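Local coordinates for fucolectin-related protein (Streptococcus pneumoniae, PDB 2WMF) that probably hydrolyses glycosidic bonds in host blood-group antigen carbohydrates, as the catalytic module of a family 98 glycoside hydrolase, at residues T244-T255 against R262-P271. Sequence-based numbering, arbitrary orientation.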
ATOM      1  N   THR A 244      -3.657   3.292   8.608  1.00  7.62           N
ATOM      2  CA  THR A 244      -3.884   4.710   9.011  1.00  7.42           C
ATOM      3  C   THR A 244      -3.723   4.903  10.539  1.00  7.46           C
ATOM      4  O   THR A 244      -3.664   6.039  11.005  1.00  8.17           O
ATOM      5  CB  THR A 244      -5.230   5.241   8.557  1.00  8.16           C
ATOM      6  OG1 THR A 244      -6.274   4.488   9.165  1.00  8.39           O
ATOM      7  CG2 THR A 244      -5.360   5.187   6.976  1.00  7.70           C
ATOM      8  N   TRP A 245      -3.613   3.796  11.289  1.00  8.11           N
ATOM      9  CA  TRP A 245      -3.193   3.880  12.700  1.00  8.08           C
ATOM     10  C   TRP A 245      -1.814   4.545  12.823  1.00  7.40           C
ATOM     11  O   TRP A 245      -1.458   5.042  13.902  1.00  8.34           O
ATOM     12  CB  TRP A 245      -3.162   2.500  13.379  1.00  8.33           C
ATOM     13  CG  TRP A 245      -4.459   1.981  13.917  1.00  9.18           C
ATOM     14  CD1 TRP A 245      -5.274   1.034  13.363  1.00  9.01           C
ATOM     15  CD2 TRP A 245      -5.056   2.332  15.171  1.00  9.37           C
ATOM     16  NE1 TRP A 245      -6.346   0.794  14.176  1.00  9.83           N
ATOM     17  CE2 TRP A 245      -6.230   1.548  15.313  1.00 10.50           C
ATOM     18  CE3 TRP A 245      -4.711   3.208  16.191  1.00 11.03           C
ATOM     19  CZ2 TRP A 245      -7.090   1.660  16.420  1.00 11.69           C
ATOM     20  CZ3 TRP A 245      -5.555   3.303  17.314  1.00 11.24           C
ATOM     21  CH2 TRP A 245      -6.740   2.538  17.396  1.00 10.91           C
ATOM     22  N   LYS A 246      -1.016   4.560  11.746  1.00  6.48           N
ATOM     23  CA  LYS A 246       0.268   5.324  11.802  1.00  7.30           C
ATOM     24  C   LYS A 246       0.020   6.781  12.262  1.00  7.39           C
ATOM     25  O   LYS A 246       0.893   7.393  12.947  1.00  7.99           O
ATOM     26  CB  LYS A 246       1.035   5.276  10.484  1.00  7.53           C
ATOM     27  CG  LYS A 246       0.501   6.164   9.342  1.00  7.17           C
ATOM     28  CD  LYS A 246       1.445   6.207   8.150  1.00  7.59           C
ATOM     29  CE  LYS A 246       1.689   4.855   7.519  1.00  6.93           C
ATOM     30  NZ  LYS A 246       0.472   4.169   6.992  1.00  6.29           N
ATOM     31  N   TRP A 247      -1.116   7.335  11.847  1.00  8.12           N
ATOM     32  CA  TRP A 247      -1.429   8.732  12.134  1.00  8.02           C
ATOM     33  C   TRP A 247      -1.533   8.923  13.674  1.00  7.87           C
ATOM     34  O   TRP A 247      -1.001   9.896  14.252  1.00  9.16           O
ATOM     35  CB  TRP A 247      -2.699   9.182  11.388  1.00  7.37           C
ATOM     36  CG  TRP A 247      -2.801  10.649  11.107  1.00  8.10           C
ATOM     37  CD1 TRP A 247      -3.578  11.533  11.759  1.00  8.31           C
ATOM     38  CD2 TRP A 247      -2.146  11.384  10.066  1.00  6.29           C
ATOM     39  NE1 TRP A 247      -3.467  12.801  11.205  1.00  7.89           N
ATOM     40  CE2 TRP A 247      -2.552  12.736  10.180  1.00  8.18           C
ATOM     41  CE3 TRP A 247      -1.264  11.030   9.030  1.00  7.44           C
ATOM     42  CZ2 TRP A 247      -2.130  13.719   9.273  1.00  9.26           C
ATOM     43  CZ3 TRP A 247      -0.834  12.017   8.158  1.00  8.16           C
ATOM     44  CH2 TRP A 247      -1.247  13.334   8.290  1.00  8.35           C
ATOM     45  N   TRP A 248      -2.180   7.963  14.324  1.00  8.33           N
ATOM     46  CA  TRP A 248      -2.295   7.887  15.814  1.00  8.09           C
ATOM     47  C   TRP A 248      -0.930   7.648  16.450  1.00  8.42           C
ATOM     48  O   TRP A 248      -0.572   8.301  17.432  1.00  9.42           O
ATOM     49  CB  TRP A 248      -3.254   6.762  16.180  1.00  9.01           C
ATOM     50  CG  TRP A 248      -3.488   6.598  17.655  1.00  8.96           C
ATOM     51  CD1 TRP A 248      -4.412   7.254  18.429  1.00  9.16           C
ATOM     52  CD2 TRP A 248      -2.791   5.709  18.513  1.00  9.70           C
ATOM     53  NE1 TRP A 248      -4.314   6.816  19.735  1.00  9.96           N
ATOM     54  CE2 TRP A 248      -3.334   5.860  19.803  1.00  9.65           C
ATOM     55  CE3 TRP A 248      -1.763   4.777  18.318  1.00 11.09           C
ATOM     56  CZ2 TRP A 248      -2.884   5.138  20.890  1.00 11.19           C
ATOM     57  CZ3 TRP A 248      -1.322   4.042  19.417  1.00 11.39           C
ATOM     58  CH2 TRP A 248      -1.879   4.244  20.694  1.00 10.69           C
ATOM     59  N   GLU A 249      -0.132   6.748  15.878  1.00  7.72           N
ATOM     60  CA  GLU A 249       1.210   6.452  16.428  1.00  8.96           C
ATOM     61  C   GLU A 249       2.098   7.720  16.453  1.00  8.14           C
ATOM     62  O   GLU A 249       2.906   7.900  17.374  1.00  9.35           O
ATOM     63  CB  GLU A 249       1.883   5.336  15.629  1.00  8.73           C
ATOM     64  CG  GLU A 249       1.197   3.951  15.749  1.00 10.21           C
ATOM     65  CD  GLU A 249       1.450   3.233  17.075  1.00 12.88           C
ATOM     66  OE1 GLU A 249       2.274   3.726  17.899  1.00 15.96           O
ATOM     67  OE2 GLU A 249       0.803   2.138  17.258  1.00 16.25           O
ATOM     68  N   LYS A 250       1.946   8.562  15.428  1.00  8.56           N
ATOM     69  CA  LYS A 250       2.684   9.844  15.280  1.00  9.30           C
ATOM     70  C   LYS A 250       2.171  10.961  16.173  1.00  9.33           C
ATOM     71  O   LYS A 250       2.788  12.053  16.231  1.00 10.62           O
ATOM     72  CB  LYS A 250       2.618  10.303  13.821  1.00  8.32           C
ATOM     73  CG  LYS A 250       3.405   9.406  12.890  1.00  9.79           C
ATOM     74  CD  LYS A 250       4.923   9.441  13.078  1.00  9.25           C
ATOM     75  CE  LYS A 250       5.613  10.731  12.677  1.00 10.17           C
ATOM     76  NZ  LYS A 250       7.108  10.666  12.933  1.00 11.11           N
ATOM     77  N   HIS A 251       1.040  10.704  16.832  1.00  9.01           N
ATOM     78  CA  HIS A 251       0.305  11.688  17.657  1.00 10.60           C
ATOM     79  C   HIS A 251      -0.303  12.822  16.798  1.00  9.11           C
ATOM     80  O   HIS A 251      -0.558  13.951  17.283  1.00 10.82           O
ATOM     81  CB  HIS A 251       1.189  12.308  18.765  1.00 11.19           C
ATOM     82  CG  HIS A 251       1.874  11.322  19.667  1.00 13.46           C
ATOM     83  ND1 HIS A 251       2.779  11.722  20.622  1.00 16.19           N
ATOM     84  CD2 HIS A 251       1.833   9.969  19.740  1.00 18.31           C
ATOM     85  CE1 HIS A 251       3.251  10.664  21.263  1.00 18.30           C
ATOM     86  NE2 HIS A 251       2.675   9.586  20.770  1.00 16.38           N
ATOM     87  N   TYR A 252      -0.569  12.545  15.520  1.00  8.08           N
ATOM     88  CA  TYR A 252      -1.193  13.497  14.656  1.00  8.36           C
ATOM     89  C   TYR A 252      -2.704  13.489  14.837  1.00  8.62           C
ATOM     90  O   TYR A 252      -3.277  12.495  15.252  1.00  8.66           O
ATOM     91  CB  TYR A 252      -0.817  13.202  13.199  1.00  9.25           C
ATOM     92  CG  TYR A 252       0.629  13.352  12.818  1.00  8.99           C
ATOM     93  CD1 TYR A 252       1.525  14.059  13.604  1.00  9.62           C
ATOM     94  CD2 TYR A 252       1.091  12.861  11.603  1.00  9.53           C
ATOM     95  CE1 TYR A 252       2.838  14.221  13.211  1.00  8.70           C
ATOM     96  CE2 TYR A 252       2.393  13.025  11.200  1.00  9.90           C
ATOM     97  CZ  TYR A 252       3.259  13.714  12.023  1.00  9.27           C
ATOM     98  OH  TYR A 252       4.550  13.898  11.647  1.00 11.82           O
ATOM     99  N   THR A 253      -3.337  14.602  14.480  1.00  9.23           N
ATOM    100  CA  THR A 253      -4.779  14.819  14.659  1.00  9.14           C
ATOM    101  C   THR A 253      -5.404  15.373  13.366  1.00  9.17           C
ATOM    102  O   THR A 253      -5.198  14.800  12.296  1.00 10.15           O
ATOM    103  CB  THR A 253      -5.045  15.643  15.933  1.00 10.39           C
ATOM    104  OG1 THR A 253      -4.309  16.868  15.872  1.00 10.05           O
ATOM    105  CG2 THR A 253      -4.644  14.822  17.144  1.00 11.08           C
ATOM    106  N   ASN A 254      -6.088  16.513  13.410  1.00  9.89           N
ATOM    107  CA  ASN A 254      -6.580  17.132  12.176  1.00  8.81           C
ATOM    108  C   ASN A 254      -5.422  17.466  11.244  1.00  8.92           C
ATOM    109  O   ASN A 254      -4.295  17.733  11.699  1.00  8.72           O
ATOM    110  CB  ASN A 254      -7.382  18.386  12.518  1.00  9.17           C
ATOM    111  CG  ASN A 254      -8.283  18.847  11.393  1.00 11.40           C
ATOM    112  OD1 ASN A 254      -8.386  18.194  10.351  1.00 10.96           O
ATOM    113  ND2 ASN A 254      -8.927  19.992  11.594  1.00 11.45           N
ATOM    114  N   THR A 255      -5.660  17.505   9.940  1.00  8.96           N
ATOM    115  CA  THR A 255      -4.560  17.746   9.004  1.00  8.35           C
ATOM    116  C   THR A 255      -3.807  19.046   9.374  1.00  8.61           C
ATOM    117  O   THR A 255      -4.423  20.112   9.520  1.00  9.55           O
ATOM    118  CB  THR A 255      -5.075  17.848   7.547  1.00  7.74           C
ATOM    119  OG1 THR A 255      -6.163  16.941   7.395  1.00  7.87           O
ATOM    120  CG2 THR A 255      -3.956  17.523   6.540  1.00  8.75           C
ATOM    121  N   ARG A 262      -4.081  13.020  20.725  1.00 10.63           N
ATOM    122  CA  ARG A 262      -4.575  11.959  19.807  1.00 10.22           C
ATOM    123  C   ARG A 262      -5.740  11.176  20.410  1.00  9.78           C
ATOM    124  O   ARG A 262      -5.912  11.081  21.641  1.00 10.70           O
ATOM    125  CB  ARG A 262      -3.466  10.998  19.429  1.00  9.50           C
ATOM    126  CG  ARG A 262      -3.035  10.097  20.598  1.00  9.48           C
ATOM    127  CD  ARG A 262      -1.860   9.252  20.248  1.00 10.29           C
ATOM    128  NE  ARG A 262      -1.368   8.521  21.419  1.00 11.71           N
ATOM    129  CZ  ARG A 262      -0.444   7.563  21.379  1.00 13.14           C
ATOM    130  NH1 ARG A 262       0.087   7.186  20.238  1.00 12.61           N
ATOM    131  NH2 ARG A 262      -0.048   6.956  22.487  1.00 15.83           N
ATOM    132  N   ASP A 263      -6.534  10.590  19.532  1.00  9.66           N
ATOM    133  CA  ASP A 263      -7.505   9.574  19.917  1.00  9.41           C
ATOM    134  C   ASP A 263      -7.887   8.744  18.683  1.00 10.07           C
ATOM    135  O   ASP A 263      -7.170   8.827  17.661  1.00  9.02           O
ATOM    136  CB  ASP A 263      -8.710  10.127  20.748  1.00 10.48           C
ATOM    137  CG  ASP A 263      -9.580  11.136  20.021  1.00 11.10           C
ATOM    138  OD1 ASP A 263      -9.819  11.002  18.793  1.00  9.91           O
ATOM    139  OD2 ASP A 263     -10.050  12.092  20.715  1.00 11.13           O
ATOM    140  N   MET A 264      -8.925   7.909  18.774  1.00  9.61           N
ATOM    141  CA  MET A 264      -9.286   7.052  17.628  1.00  9.49           C
ATOM    142  C   MET A 264      -9.561   7.879  16.379  1.00  8.64           C
ATOM    143  O   MET A 264      -9.378   7.387  15.267  1.00  8.93           O
ATOM    144  CB  MET A 264     -10.489   6.135  17.916  1.00  9.04           C
ATOM    145  CG  MET A 264     -10.181   5.021  18.876  1.00 10.22           C
ATOM    146  SD  MET A 264     -11.529   3.856  19.082  1.00 13.23           S
ATOM    147  CE  MET A 264     -12.568   4.858  20.167  1.00 13.03           C
ATOM    148  N   ARG A 265      -9.973   9.138  16.538  1.00  8.31           N
ATOM    149  CA  ARG A 265     -10.205   9.969  15.368  1.00  8.69           C
ATOM    150  C   ARG A 265      -8.921  10.114  14.501  1.00  8.25           C
ATOM    151  O   ARG A 265      -8.990  10.399  13.299  1.00  8.34           O
ATOM    152  CB  ARG A 265     -10.777  11.301  15.810  1.00  8.55           C
ATOM    153  CG  ARG A 265     -12.163  11.176  16.335  1.00  8.96           C
ATOM    154  CD  ARG A 265     -12.721  12.481  16.841  1.00 10.04           C
ATOM    155  NE  ARG A 265     -12.116  12.846  18.119  1.00  9.73           N
ATOM    156  CZ  ARG A 265     -12.603  13.785  18.942  1.00  9.38           C
ATOM    157  NH1 ARG A 265     -13.641  14.510  18.581  1.00 10.98           N
ATOM    158  NH2 ARG A 265     -12.019  14.005  20.112  1.00 11.26           N
ATOM    159  N   SER A 266      -7.758   9.939  15.119  1.00  8.89           N
ATOM    160  CA  SER A 266      -6.486   9.958  14.397  1.00  8.58           C
ATOM    161  C   SER A 266      -6.421   8.902  13.301  1.00  8.62           C
ATOM    162  O   SER A 266      -5.850   9.144  12.223  1.00  9.11           O
ATOM    163  CB  SER A 266      -5.294   9.847  15.374  1.00  8.20           C
ATOM    164  OG  SER A 266      -5.296  10.892  16.355  1.00  7.64           O
ATOM    165  N   TYR A 267      -7.006   7.722  13.524  1.00  8.53           N
ATOM    166  CA  TYR A 267      -6.930   6.715  12.453  1.00  8.69           C
ATOM    167  C   TYR A 267      -7.869   7.026  11.286  1.00  8.05           C
ATOM    168  O   TYR A 267      -7.811   6.371  10.228  1.00  9.39           O
ATOM    169  CB  TYR A 267      -7.108   5.286  12.964  1.00  9.20           C
ATOM    170  CG  TYR A 267      -8.445   4.854  13.528  1.00  9.49           C
ATOM    171  CD1 TYR A 267      -9.639   5.017  12.821  1.00  9.66           C
ATOM    172  CD2 TYR A 267      -8.499   4.115  14.737  1.00 10.29           C
ATOM    173  CE1 TYR A 267     -10.862   4.546  13.349  1.00  9.87           C
ATOM    174  CE2 TYR A 267      -9.716   3.629  15.255  1.00  9.89           C
ATOM    175  CZ  TYR A 267     -10.893   3.845  14.577  1.00  8.95           C
ATOM    176  OH  TYR A 267     -12.076   3.312  15.079  1.00 10.54           O
ATOM    177  N   ALA A 268      -8.732   8.043  11.472  1.00  7.66           N
ATOM    178  CA  ALA A 268      -9.624   8.531  10.427  1.00  7.89           C
ATOM    179  C   ALA A 268      -9.164   9.880   9.856  1.00  6.66           C
ATOM    180  O   ALA A 268      -9.935  10.591   9.193  1.00  7.40           O
ATOM    181  CB  ALA A 268     -11.107   8.589  10.967  1.00  8.12           C
ATOM    182  N   SER A 269      -7.870  10.183  10.059  1.00  7.91           N
ATOM    183  CA  SER A 269      -7.318  11.465   9.700  1.00  7.70           C
ATOM    184  C   SER A 269      -6.132  11.470   8.709  1.00  8.45           C
ATOM    185  O   SER A 269      -5.698  12.522   8.266  1.00  9.22           O
ATOM    186  CB  SER A 269      -6.974  12.263  10.960  1.00  7.75           C
ATOM    187  OG  SER A 269      -8.146  12.524  11.738  1.00  7.86           O
ATOM    188  N   GLU A 270      -5.619  10.301   8.333  1.00  7.28           N
ATOM    189  CA  GLU A 270      -4.596  10.267   7.266  1.00  7.71           C
ATOM    190  C   GLU A 270      -5.289  10.693   5.952  1.00  7.09           C
ATOM    191  O   GLU A 270      -6.315  10.088   5.582  1.00  7.42           O
ATOM    192  CB  GLU A 270      -4.007   8.875   7.099  1.00  7.46           C
ATOM    193  CG  GLU A 270      -2.992   8.843   5.955  1.00  7.39           C
ATOM    194  CD  GLU A 270      -2.163   7.588   5.789  1.00  7.88           C
ATOM    195  OE1 GLU A 270      -2.059   6.791   6.728  1.00  8.18           O
ATOM    196  OE2 GLU A 270      -1.572   7.457   4.654  1.00  9.28           O
ATOM    197  N   PRO A 271      -4.766  11.716   5.262  1.00  7.78           N
ATOM    198  CA  PRO A 271      -5.430  12.162   4.024  1.00  7.91           C
ATOM    199  C   PRO A 271      -5.714  11.000   3.053  1.00  8.27           C
ATOM    200  O   PRO A 271      -4.880  10.104   2.847  1.00  7.22           O
ATOM    201  CB  PRO A 271      -4.451  13.169   3.451  1.00  8.85           C
ATOM    202  CG  PRO A 271      -3.786  13.720   4.646  1.00  8.48           C
ATOM    203  CD  PRO A 271      -3.599  12.562   5.576  1.00  7.91           C
TER
HETATM  204  O   HOH W   1       1.916   4.978  20.413  1.00 29.45           O
HETATM  205  O   HOH W   2      -6.699  14.286   6.437  1.00  9.53           O
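The carbonyl oxygen of W248 is gripped from opposite faces of its plane, by the backbone N of H251 and by R262, whose NH1 lies 3.1 Å from W248 O in a nearly straight bond (170°). Arginine suits this place because its flat, charged end can bond at its rim and stack on its faces at once. The guanidinium of R262 lies on the indole of W248, planes 5° apart, with CZ 3.7 Å from the centroid of the six-membered ring; the extended chain carries CD over the five-membered ring, and CD2 and NE2 of the steeply tilted H251 ring come over the other guanidinium face. A water links R262 NH1 to E249 OE1.

Deeper in, two hydroxyls join the chain on either side of the short helix 245-249 to the returning loop: T244 OG1 donates to Y267 O (2.7 Å) on a lone pair, and S266 OG to Y252 O (2.8 Å). The edge of Y267 meets the face of W245, while the phenol OH bonds to E508. W247, its CG anti to the backbone N (chi1 -155°), spreads its indole beneath E270 CA and P271 CD, both in CH-pi contact, and its NE1 donates to T253 O at 2.9 Å.

The contact thus folds the loop between helices 245-249 and 272-283 back on the former, just after strand 237-243 of the (beta/alpha)8 barrel. Tryptophans supply broad faces, while hydrogen bonds satisfy the carbonyls of W248, Y252 and Y267, although the buried N of E270 has no partner; R262's permanent charge is probably stabilised by the indole face and the water-bridged E249 carboxylate.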